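Local structure of Cag38821 (Sulfolobus islandicus rod-shaped virus 1, 2X48) at residues 19-24 / 49-54. The protein is of unknown function but, with its helix-turn-helix-like three-helix fold, probably binds DNA. Residues are numbered along the deposited sequence; the frame is centred on the assembly and turned at random.
Sequences DLVSVA and RRYLES
V21 lays one methyl, CG2, over a face of the Y51 ring, a CH-pi contact that serves as an example of apolar packing between two helical segments that share no hydrogen bond. The methyl stands 3.8 Å from the ring centroid, 26° off the normal. It is displaced toward the rim on the CD1 side, where CG2 of V21 to CD1 of Y51 measures 3.5 Å. With CG1 anti to the backbone N (chi1 168°), CG2 sits beside that N, anti to the carbonyl carbon, and is the branch that meets the ring. A24 and L20, one helical turn apart, approach the CD2/CE2 half of the ring obliquely: A24 CB lies 4.0 Å from both CB and CD2 of Y51, and L20 CB 4.1 Å from CE2. L20 CD1 reaches the phenolic end, 3.9 Å from OH of Y51. The ring packs between helices 17-29 and 45-52, the first and last of a three-helix bundle; helices 34-41 and 45-52 are consistent with a helix-turn-helix, in which the last is probably the recognition helix. Nearer the C-terminus, L52 CD2 packs 3.6 Å from the backbone O of A24. Further out, the Y51 hydroxyl hydrogen-bonds to E17, and H25 NE2 to the Y51 carbonyl, tethering tyrosine at both ends to helix 17-29. L41 of helix 34-41 touches both L20 and A24.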
ATOM      1  N   ASP A  19       4.161   7.884   1.185  1.00 57.89           N
ATOM      2  CA  ASP A  19       2.720   7.683   1.162  1.00 53.96           C
ATOM      3  C   ASP A  19       2.380   6.218   0.901  1.00 52.25           C
ATOM      4  O   ASP A  19       1.404   5.696   1.451  1.00 51.23           O
ATOM      5  CB  ASP A  19       2.055   8.563   0.091  1.00 52.35           C
ATOM      6  CG  ASP A  19       2.221  10.071   0.356  1.00 56.63           C
ATOM      7  OD1 ASP A  19       2.596  10.468   1.490  1.00 61.83           O
ATOM      8  OD2 ASP A  19       1.974  10.865  -0.582  1.00 57.91           O
ATOM      9  N   LEU A  20       3.166   5.557   0.054  1.00 46.74           N
ATOM     10  CA  LEU A  20       2.933   4.141  -0.240  1.00 44.25           C
ATOM     11  C   LEU A  20       3.120   3.335   1.024  1.00 43.10           C
ATOM     12  O   LEU A  20       2.322   2.439   1.319  1.00 41.30           O
ATOM     13  CB  LEU A  20       3.877   3.599  -1.327  1.00 45.64           C
ATOM     14  CG  LEU A  20       3.619   3.928  -2.800  1.00 47.01           C
ATOM     15  CD1 LEU A  20       4.747   3.347  -3.654  1.00 49.43           C
ATOM     16  CD2 LEU A  20       2.261   3.405  -3.270  1.00 45.20           C
ATOM     17  N   VAL A  21       4.178   3.642   1.772  1.00 45.42           N
ATOM     18  CA  VAL A  21       4.427   2.959   3.047  1.00 45.37           C
ATOM     19  C   VAL A  21       3.207   3.098   3.955  1.00 44.05           C
ATOM     20  O   VAL A  21       2.704   2.101   4.473  1.00 42.79           O
ATOM     21  CB  VAL A  21       5.684   3.501   3.749  1.00 49.68           C
ATOM     22  CG1 VAL A  21       5.752   3.004   5.194  1.00 50.53           C
ATOM     23  CG2 VAL A  21       6.936   3.095   2.967  1.00 51.39           C
ATOM     24  N   SER A  22       2.713   4.327   4.108  1.00 45.34           N
ATOM     25  CA  SER A  22       1.549   4.600   4.943  1.00 45.31           C
ATOM     26  C   SER A  22       0.323   3.790   4.538  1.00 42.66           C
ATOM     27  O   SER A  22      -0.356   3.234   5.399  1.00 42.49           O
ATOM     28  CB  SER A  22       1.214   6.081   4.928  1.00 48.31           C
ATOM     29  OG  SER A  22       2.056   6.795   5.810  1.00 51.98           O
ATOM     30  N   VAL A  23       0.044   3.714   3.238  1.00 41.51           N
ATOM     31  CA  VAL A  23      -1.085   2.917   2.749  1.00 39.73           C
ATOM     32  C   VAL A  23      -0.852   1.428   3.026  1.00 38.00           C
ATOM     33  O   VAL A  23      -1.759   0.718   3.465  1.00 37.15           O
ATOM     34  CB  VAL A  23      -1.328   3.133   1.250  1.00 40.00           C
ATOM     35  CG1 VAL A  23      -2.399   2.167   0.725  1.00 39.21           C
ATOM     36  CG2 VAL A  23      -1.752   4.572   0.996  1.00 42.60           C
ATOM     37  N   ALA A  24       0.372   0.969   2.787  1.00 38.28           N
ATOM     38  CA  ALA A  24       0.746  -0.407   3.056  1.00 37.52           C
ATOM     39  C   ALA A  24       0.417  -0.736   4.496  1.00 38.18           C
ATOM     40  O   ALA A  24      -0.222  -1.754   4.766  1.00 37.05           O
ATOM     41  CB  ALA A  24       2.233  -0.619   2.789  1.00 39.07           C
ATOM     42  N   ARG A  49       7.035  -6.115   1.878  1.00 60.48           N
ATOM     43  CA  ARG A  49       7.623  -6.703   3.083  1.00 63.09           C
ATOM     44  C   ARG A  49       8.529  -5.684   3.779  1.00 67.49           C
ATOM     45  O   ARG A  49       8.448  -5.525   4.994  1.00 68.74           O
ATOM     46  CB  ARG A  49       8.368  -8.014   2.775  1.00 66.67           C
ATOM     47  CG  ARG A  49       7.447  -9.152   2.296  1.00 64.02           C
ATOM     48  CD  ARG A  49       8.011 -10.553   2.507  1.00 68.06           C
ATOM     49  NE  ARG A  49       9.349 -10.740   1.933  1.00 74.36           N
ATOM     50  CZ  ARG A  49       9.613 -11.017   0.653  1.00 77.54           C
ATOM     51  NH1 ARG A  49      10.875 -11.164   0.256  1.00 84.34           N
ATOM     52  NH2 ARG A  49       8.632 -11.139  -0.238  1.00 75.41           N
ATOM     53  N   ARG A  50       9.364  -4.983   3.009  1.00 71.04           N
ATOM     54  CA  ARG A  50      10.176  -3.876   3.537  1.00 76.43           C
ATOM     55  C   ARG A  50       9.311  -2.819   4.201  1.00 74.09           C
ATOM     56  O   ARG A  50       9.654  -2.297   5.258  1.00 78.64           O
ATOM     57  CB  ARG A  50      10.946  -3.168   2.422  1.00 80.39           C
ATOM     58  CG  ARG A  50      12.072  -3.941   1.799  1.00 85.97           C
ATOM     59  CD  ARG A  50      12.535  -3.236   0.509  1.00 90.74           C
ATOM     60  NE  ARG A  50      13.943  -3.475   0.176  1.00100.41           N
ATOM     61  CZ  ARG A  50      14.538  -3.031  -0.932  1.00106.56           C
ATOM     62  NH1 ARG A  50      13.846  -2.326  -1.832  1.00103.75           N
ATOM     63  NH2 ARG A  50      15.829  -3.293  -1.150  1.00115.50           N
ATOM     64  N   TYR A  51       8.207  -2.475   3.552  1.00 68.36           N
ATOM     65  CA  TYR A  51       7.332  -1.426   4.059  1.00 66.86           C
ATOM     66  C   TYR A  51       6.744  -1.794   5.409  1.00 66.45           C
ATOM     67  O   TYR A  51       6.694  -0.963   6.308  1.00 70.16           O
ATOM     68  CB  TYR A  51       6.192  -1.134   3.079  1.00 61.44           C
ATOM     69  CG  TYR A  51       6.586  -0.486   1.762  1.00 62.90           C
ATOM     70  CD1 TYR A  51       7.852   0.071   1.563  1.00 69.09           C
ATOM     71  CD2 TYR A  51       5.661  -0.395   0.725  1.00 59.34           C
ATOM     72  CE1 TYR A  51       8.186   0.672   0.362  1.00 71.43           C
ATOM     73  CE2 TYR A  51       5.983   0.204  -0.476  1.00 61.74           C
ATOM     74  CZ  TYR A  51       7.248   0.736  -0.654  1.00 67.68           C
ATOM     75  OH  TYR A  51       7.566   1.335  -1.848  1.00 71.08           O
ATOM     76  N   LEU A  52       6.323  -3.045   5.554  1.00 63.25           N
ATOM     77  CA  LEU A  52       5.630  -3.496   6.758  1.00 63.12           C
ATOM     78  C   LEU A  52       6.556  -3.708   7.947  1.00 69.83           C
ATOM     79  O   LEU A  52       6.079  -3.859   9.068  1.00 71.86           O
ATOM     80  CB  LEU A  52       4.834  -4.778   6.482  1.00 58.53           C
ATOM     81  CG  LEU A  52       3.768  -4.675   5.390  1.00 53.33           C
ATOM     82  CD1 LEU A  52       3.004  -5.968   5.298  1.00 50.93           C
ATOM     83  CD2 LEU A  52       2.830  -3.517   5.650  1.00 52.48           C
ATOM     84  N   GLU A  53       7.867  -3.703   7.718  1.00 74.53           N
ATOM     85  CA  GLU A  53       8.830  -3.799   8.825  1.00 82.78           C
ATOM     86  C   GLU A  53       9.238  -2.416   9.371  1.00 89.72           C
ATOM     87  O   GLU A  53      10.225  -2.311  10.102  1.00 98.55           O
ATOM     88  CB  GLU A  53      10.063  -4.627   8.414  1.00 86.34           C
ATOM     89  CG  GLU A  53      11.041  -3.967   7.436  1.00 89.43           C
ATOM     90  CD  GLU A  53      12.252  -4.843   7.128  1.00 94.58           C
ATOM     91  OE1 GLU A  53      13.394  -4.434   7.440  1.00103.49           O
ATOM     92  OE2 GLU A  53      12.062  -5.948   6.578  1.00 90.84           O
ATOM     93  N   SER A  54       8.468  -1.373   9.030  1.00 87.53           N
ATOM     94  CA  SER A  54       8.764   0.014   9.445  1.00 94.90           C
ATOM     95  C   SER A  54       7.718   0.544  10.437  1.00 96.46           C
ATOM     96  O   SER A  54       6.543   0.155  10.396  1.00 89.92           O
ATOM     97  CB  SER A  54       8.823   0.943   8.219  1.00 92.78           C
ATOM     98  OG  SER A  54       9.818   0.540   7.286  1.00 93.04           O
TER